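Long-range contacts in protein similar to metal-dependent hydrolase (PDB 3ESH), which is of unknown specificity but probably catalyses metal-dependent hydrolysis as a member of the metallo-beta-lactamase superfamily: residues S7-N12 with L52-Q57; A56-I61 with D100-L105. All coordinates share one frame; numbering follows the deposited sequence.

Contact 1 (S7-N12 with L52-Q57); sequences SIHYLN and LIQTAQ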
loop_
_atom_site.group_PDB
_atom_site.type_symbol
_atom_site.label_atom_id
_atom_site.label_comp_id
_atom_site.label_asym_id
_atom_site.label_seq_id
_atom_site.Cartn_x
_atom_site.Cartn_y
_atom_site.Cartn_z
ATOM N N SER A 7 1.765 -3.583 -41.256
ATOM C CA SER A 7 2.173 -4.921 -41.642
ATOM C C SER A 7 2.825 -5.605 -40.422
ATOM O O SER A 7 3.679 -5.025 -39.754
ATOM C CB SER A 7 3.143 -4.837 -42.817
ATOM O OG SER A 7 3.387 -6.118 -43.362
ATOM N N ILE A 8 2.414 -6.834 -40.131
ATOM C CA ILE A 8 2.944 -7.561 -38.982
ATOM C C ILE A 8 3.553 -8.901 -39.393
ATOM O O ILE A 8 2.933 -9.649 -40.131
ATOM C CB ILE A 8 1.831 -7.843 -37.945
ATOM C CG1 ILE A 8 1.243 -6.530 -37.415
ATOM C CG2 ILE A 8 2.386 -8.666 -36.806
ATOM C CD1 ILE A 8 2.201 -5.717 -36.579
ATOM N N HIS A 9 4.761 -9.194 -38.911
ATOM C CA HIS A 9 5.439 -10.452 -39.212
ATOM C C HIS A 9 6.242 -10.939 -38.021
ATOM O O HIS A 9 6.442 -10.207 -37.057
ATOM C CB HIS A 9 6.398 -10.304 -40.391
ATOM C CG HIS A 9 5.738 -9.875 -41.661
ATOM N ND1 HIS A 9 5.711 -8.563 -42.080
ATOM C CD2 HIS A 9 5.044 -10.582 -42.582
ATOM C CE1 HIS A 9 5.028 -8.479 -43.208
ATOM N NE2 HIS A 9 4.612 -9.688 -43.534
ATOM N N TYR A 10 6.708 -12.177 -38.090
ATOM C CA TYR A 10 7.517 -12.729 -37.018
ATOM C C TYR A 10 8.943 -12.995 -37.513
ATOM O O TYR A 10 9.168 -13.191 -38.710
ATOM C CB TYR A 10 6.869 -14.005 -36.452
ATOM C CG TYR A 10 6.699 -15.147 -37.424
ATOM C CD1 TYR A 10 7.799 -15.880 -37.873
ATOM C CD2 TYR A 10 5.435 -15.513 -37.881
ATOM C CE1 TYR A 10 7.641 -16.954 -38.754
ATOM C CE2 TYR A 10 5.264 -16.584 -38.758
ATOM C CZ TYR A 10 6.368 -17.302 -39.193
ATOM O OH TYR A 10 6.195 -18.363 -40.064
ATOM N N LEU A 11 9.901 -12.978 -36.589
ATOM C CA LEU A 11 11.301 -13.205 -36.918
ATOM C C LEU A 11 11.866 -14.329 -36.048
ATOM O O LEU A 11 11.638 -14.371 -34.834
ATOM C CB LEU A 11 12.102 -11.933 -36.674
ATOM C CG LEU A 11 11.520 -10.622 -37.189
ATOM C CD1 LEU A 11 12.252 -9.445 -36.542
ATOM C CD2 LEU A 11 11.621 -10.569 -38.715
ATOM N N ASN A 12 12.615 -15.230 -36.676
ATOM C CA ASN A 12 13.212 -16.364 -35.993
ATOM C C ASN A 12 14.385 -15.927 -35.110
ATOM O O ASN A 12 15.534 -15.888 -35.563
ATOM C CB ASN A 12 13.704 -17.370 -37.027
ATOM C CG ASN A 12 13.928 -18.737 -36.446
ATOM O OD1 ASN A 12 14.567 -18.885 -35.410
ATOM N ND2 ASN A 12 13.405 -19.758 -37.117
ATOM N N LEU A 52 7.902 -8.334 -35.850
ATOM C CA LEU A 52 8.236 -7.172 -36.676
ATOM C C LEU A 52 6.978 -6.393 -37.026
ATOM O O LEU A 52 6.041 -6.940 -37.603
ATOM C CB LEU A 52 8.930 -7.608 -37.966
ATOM C CG LEU A 52 9.195 -6.500 -38.999
ATOM C CD1 LEU A 52 10.033 -5.395 -38.372
ATOM C CD2 LEU A 52 9.907 -7.079 -40.217
ATOM N N ILE A 53 6.962 -5.115 -36.668
ATOM C CA ILE A 53 5.819 -4.254 -36.956
ATOM C C ILE A 53 6.255 -3.117 -37.861
ATOM O O ILE A 53 7.145 -2.347 -37.491
ATOM C CB ILE A 53 5.248 -3.594 -35.694
ATOM C CG1 ILE A 53 4.837 -4.655 -34.672
ATOM C CG2 ILE A 53 4.081 -2.700 -36.071
ATOM C CD1 ILE A 53 4.258 -4.064 -33.403
ATOM N N GLN A 54 5.632 -2.997 -39.030
ATOM C CA GLN A 54 5.973 -1.924 -39.961
ATOM C C GLN A 54 4.797 -1.010 -40.252
ATOM O O GLN A 54 3.789 -1.449 -40.783
ATOM C CB GLN A 54 6.502 -2.501 -41.282
ATOM C CG GLN A 54 7.869 -3.133 -41.174
ATOM C CD GLN A 54 8.354 -3.749 -42.469
ATOM O OE1 GLN A 54 7.867 -4.794 -42.902
ATOM N NE2 GLN A 54 9.322 -3.099 -43.100
ATOM N N THR A 55 4.925 0.256 -39.885
ATOM C CA THR A 55 3.882 1.226 -40.161
ATOM C C THR A 55 4.386 1.971 -41.391
ATOM O O THR A 55 5.497 1.711 -41.855
ATOM C CB THR A 55 3.708 2.229 -39.004
ATOM O OG1 THR A 55 4.871 3.065 -38.908
ATOM C CG2 THR A 55 3.512 1.495 -37.689
ATOM N N ALA A 56 3.590 2.887 -41.925
ATOM C CA ALA A 56 4.025 3.636 -43.096
ATOM C C ALA A 56 5.380 4.309 -42.847
ATOM O O ALA A 56 6.251 4.331 -43.718
ATOM C CB ALA A 56 2.982 4.689 -43.459
ATOM N N GLN A 57 5.561 4.833 -41.642
ATOM C CA GLN A 57 6.790 5.531 -41.309
ATOM C C GLN A 57 7.835 4.755 -40.506
ATOM O O GLN A 57 9.020 4.792 -40.822
ATOM C CB GLN A 57 6.435 6.817 -40.566
ATOM C CG GLN A 57 5.569 7.785 -41.372
ATOM C CD GLN A 57 5.074 8.960 -40.541
ATOM O OE1 GLN A 57 4.636 9.979 -41.078
ATOM N NE2 GLN A 57 5.132 8.813 -39.217
#
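S7 and H9 pair with Q54 and L52 through their backbones, holding strand 6-10 antiparallel to strand 51-54; the two short axes run at 163° to each other. At one hydrogen-bonded pair S7 N gives to Q54 O (3.0 Å) and Q54 N gives back to S7 O (2.9 Å), both bonds nearly straight. At the other, H9 N donates to L52 O, while L52 N reaches H9 O at 2.7 Å with an angle of only 138° at the hydrogen. The non-hydrogen-bonded pair between them, I8 with I53, adds a CA-H...O contact from I8 CA to L52 O (3.4 Å).

Apolar contacts fall on both faces. On the I8 and I53 face the side chains stand alongside each other, pointing the same way. I8 chi2 of -67° turns CD1 back over its neighbour, where it touches I53 CG1 at 3.4 Å and I53 CG2 at 3.6 Å. I194 of strand 190-196, from the other large sheet, packs on both isoleucines. On the opposite face, beyond the end of the strand, L11 points to L52 and brings CG to within 4.0 Å of L52 CB; helix 87-92 lies on L11.

H9 and Q54 share the L52 face: H9 meets the ring of Y94, and Q54 NE2 is hydrogen-bonded to N59 OD1 rather than to strand 6-10.

Backbone bonds thus fix the register, and the side chains sort by face: the isoleucines turn into the interface between the two sheets of a metallo-beta-lactamase-type sandwich, whereas L11, resting on L52, meets helix 87-92 on the outer side.

Contact 2 (A56-I61 with D100-L105); sequences AQYNLI and DIDYVL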
loop_
_atom_site.group_PDB
_atom_site.type_symbol
_atom_site.label_atom_id
_atom_site.label_comp_id
_atom_site.label_asym_id
_atom_site.label_seq_id
_atom_site.Cartn_x
_atom_site.Cartn_y
_atom_site.Cartn_z
ATOM N N ALA A 56 3.590 2.887 -41.925
ATOM C CA ALA A 56 4.025 3.636 -43.096
ATOM C C ALA A 56 5.380 4.309 -42.847
ATOM O O ALA A 56 6.251 4.331 -43.718
ATOM C CB ALA A 56 2.982 4.689 -43.459
ATOM N N GLN A 57 5.561 4.833 -41.642
ATOM C CA GLN A 57 6.790 5.531 -41.309
ATOM C C GLN A 57 7.835 4.755 -40.506
ATOM O O GLN A 57 9.020 4.792 -40.822
ATOM C CB GLN A 57 6.435 6.817 -40.566
ATOM C CG GLN A 57 5.569 7.785 -41.372
ATOM C CD GLN A 57 5.074 8.960 -40.541
ATOM O OE1 GLN A 57 4.636 9.979 -41.078
ATOM N NE2 GLN A 57 5.132 8.813 -39.217
ATOM N N TYR A 58 7.404 4.031 -39.482
ATOM C CA TYR A 58 8.354 3.327 -38.631
ATOM C C TYR A 58 8.377 1.815 -38.687
ATOM O O TYR A 58 7.397 1.178 -39.031
ATOM C CB TYR A 58 8.118 3.758 -37.190
ATOM C CG TYR A 58 8.172 5.252 -36.988
ATOM C CD1 TYR A 58 9.386 5.894 -36.752
ATOM C CD2 TYR A 58 7.007 6.023 -37.007
ATOM C CE1 TYR A 58 9.446 7.262 -36.529
ATOM C CE2 TYR A 58 7.056 7.399 -36.787
ATOM C CZ TYR A 58 8.278 8.014 -36.546
ATOM O OH TYR A 58 8.339 9.372 -36.305
ATOM N N ASN A 59 9.529 1.259 -38.329
ATOM C CA ASN A 59 9.752 -0.186 -38.256
ATOM C C ASN A 59 10.093 -0.469 -36.796
ATOM O O ASN A 59 10.880 0.262 -36.197
ATOM C CB ASN A 59 10.951 -0.626 -39.107
ATOM C CG ASN A 59 10.775 -0.335 -40.587
ATOM O OD1 ASN A 59 9.801 -0.764 -41.206
ATOM N ND2 ASN A 59 11.725 0.386 -41.161
ATOM N N LEU A 60 9.502 -1.510 -36.218
ATOM C CA LEU A 60 9.793 -1.852 -34.831
ATOM C C LEU A 60 9.658 -3.331 -34.517
ATOM O O LEU A 60 9.012 -4.065 -35.265
ATOM C CB LEU A 60 8.941 -1.013 -33.867
ATOM C CG LEU A 60 7.479 -0.605 -34.066
ATOM C CD1 LEU A 60 7.104 0.312 -32.919
ATOM C CD2 LEU A 60 7.269 0.127 -35.381
ATOM N N ILE A 61 10.295 -3.762 -33.425
ATOM C CA ILE A 61 10.271 -5.162 -32.998
ATOM C C ILE A 61 9.708 -5.278 -31.580
ATOM O O ILE A 61 9.886 -4.366 -30.789
ATOM C CB ILE A 61 11.683 -5.762 -32.982
ATOM C CG1 ILE A 61 12.421 -5.422 -34.276
ATOM C CG2 ILE A 61 11.595 -7.268 -32.795
ATOM C CD1 ILE A 61 11.836 -6.051 -35.513
ATOM N N ASP A 100 17.635 -0.363 -39.559
ATOM C CA ASP A 100 16.464 0.309 -40.105
ATOM C C ASP A 100 15.342 0.228 -39.076
ATOM O O ASP A 100 14.228 0.704 -39.301
ATOM C CB ASP A 100 16.040 -0.368 -41.406
ATOM C CG ASP A 100 17.094 -0.249 -42.479
ATOM O OD1 ASP A 100 17.405 0.903 -42.848
ATOM O OD2 ASP A 100 17.620 -1.299 -42.943
ATOM N N ILE A 101 15.662 -0.387 -37.943
ATOM C CA ILE A 101 14.720 -0.544 -36.853
ATOM C C ILE A 101 14.707 0.736 -36.029
ATOM O O ILE A 101 15.749 1.218 -35.583
ATOM C CB ILE A 101 15.116 -1.729 -35.961
ATOM C CG1 ILE A 101 15.177 -3.004 -36.816
ATOM C CG2 ILE A 101 14.120 -1.888 -34.815
ATOM C CD1 ILE A 101 13.873 -3.327 -37.531
ATOM N N ASP A 102 13.509 1.276 -35.839
ATOM C CA ASP A 102 13.316 2.508 -35.097
ATOM C C ASP A 102 13.009 2.291 -33.617
ATOM O O ASP A 102 13.499 3.020 -32.755
ATOM C CB ASP A 102 12.196 3.312 -35.751
ATOM C CG ASP A 102 12.533 3.711 -37.175
ATOM O OD1 ASP A 102 13.474 4.520 -37.356
ATOM O OD2 ASP A 102 11.867 3.208 -38.108
ATOM N N TYR A 103 12.196 1.291 -33.314
ATOM C CA TYR A 103 11.852 1.021 -31.922
ATOM C C TYR A 103 11.905 -0.460 -31.563
ATOM O O TYR A 103 11.485 -1.320 -32.346
ATOM C CB TYR A 103 10.444 1.521 -31.611
ATOM C CG TYR A 103 10.261 3.023 -31.605
ATOM C CD1 TYR A 103 10.552 3.782 -30.468
ATOM C CD2 TYR A 103 9.739 3.683 -32.718
ATOM C CE1 TYR A 103 10.316 5.159 -30.440
ATOM C CE2 TYR A 103 9.505 5.058 -32.699
ATOM C CZ TYR A 103 9.793 5.788 -31.554
ATOM O OH TYR A 103 9.532 7.128 -31.520
ATOM N N VAL A 104 12.443 -0.746 -30.384
ATOM C CA VAL A 104 12.476 -2.108 -29.865
ATOM C C VAL A 104 11.642 -1.961 -28.598
ATOM O O VAL A 104 12.081 -1.320 -27.635
ATOM C CB VAL A 104 13.911 -2.592 -29.502
ATOM C CG1 VAL A 104 13.837 -3.937 -28.773
ATOM C CG2 VAL A 104 14.762 -2.734 -30.776
ATOM N N LEU A 105 10.421 -2.500 -28.622
ATOM C CA LEU A 105 9.515 -2.424 -27.472
ATOM C C LEU A 105 9.622 -3.736 -26.729
ATOM O O LEU A 105 9.470 -4.774 -27.335
ATOM C CB LEU A 105 8.085 -2.235 -27.946
ATOM C CG LEU A 105 7.871 -1.245 -29.085
ATOM C CD1 LEU A 105 6.372 -1.240 -29.417
ATOM C CD2 LEU A 105 8.370 0.167 -28.704
#
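The parallel pairing of L60 with Y103 and of I61 with V104 closes a beta-alpha-beta crossover: the chain leaves strand 59-61, passes through helices 73-78 and 87-92, and returns as strand 103-105. I61 sits between two partners, its N donating to Y103 O and its O accepting from L105 N, each at 2.9 Å.

Before the strand begins, the pattern changes. D102 has a helix-like psi of -40°, and two successive amides turn to one carbonyl: N59 O takes D102 N at 2.8 Å and, weakly, Y103 N. D102 repays the bond with its side chain, OD2 accepting from N59 N (3.1 Å) through the lone pair away from its other oxygen. The N59 amide completes the link, ND2 giving to D100 O (3.1 Å), which lies close to the amide plane, while OD1 is taken by Q54 of the preceding strand.

In the metallo-beta-lactamase fold this parallel strand leads to the His-x-His-x-Asp-His motif, and the sequence just after L105 matches it, so strand 103-105 probably carries the chain toward the metal site.

Side chains fill both faces. Y58 and Y103 make a T-shaped pair, the edge of Y103 directed at the face of Y58 with planes at 62°, and V174 touches both rings. The D102 carboxylate lies at the edge of the Y58 ring, nearly perpendicular to it. L60 stands alongside Y103, CB to CB at 3.7 Å, and its CD1 goes on to L105 CD1 at 3.9 Å. On the I61 face, I61 CD1 meets I101 CD1 at 4.0 Å, the two isoleucines crossing at about a right angle.

How the contacts relate
Contacts 1 and 2 are successive seams of one mixed sheet: strands 51-54 and 59-61 follow each other in the chain, lie side by side, and turn through the shared A56 and Q57. I53 N to L60 O at 2.7 Å probably bonds them, and L52 CD1 packs on I61 CD1 at 3.4 Å. Both contacts are partly buried, with aliphatic cores and more exposed polar ends. Contact 1 is antiparallel, and only backbone atoms bond across it. Contact 2 is parallel, buries more surface (514 against 369 Å²), and enlists a carboxylate and an amide at its partly exposed start, and a pair of aromatic rings of which Y103 is buried.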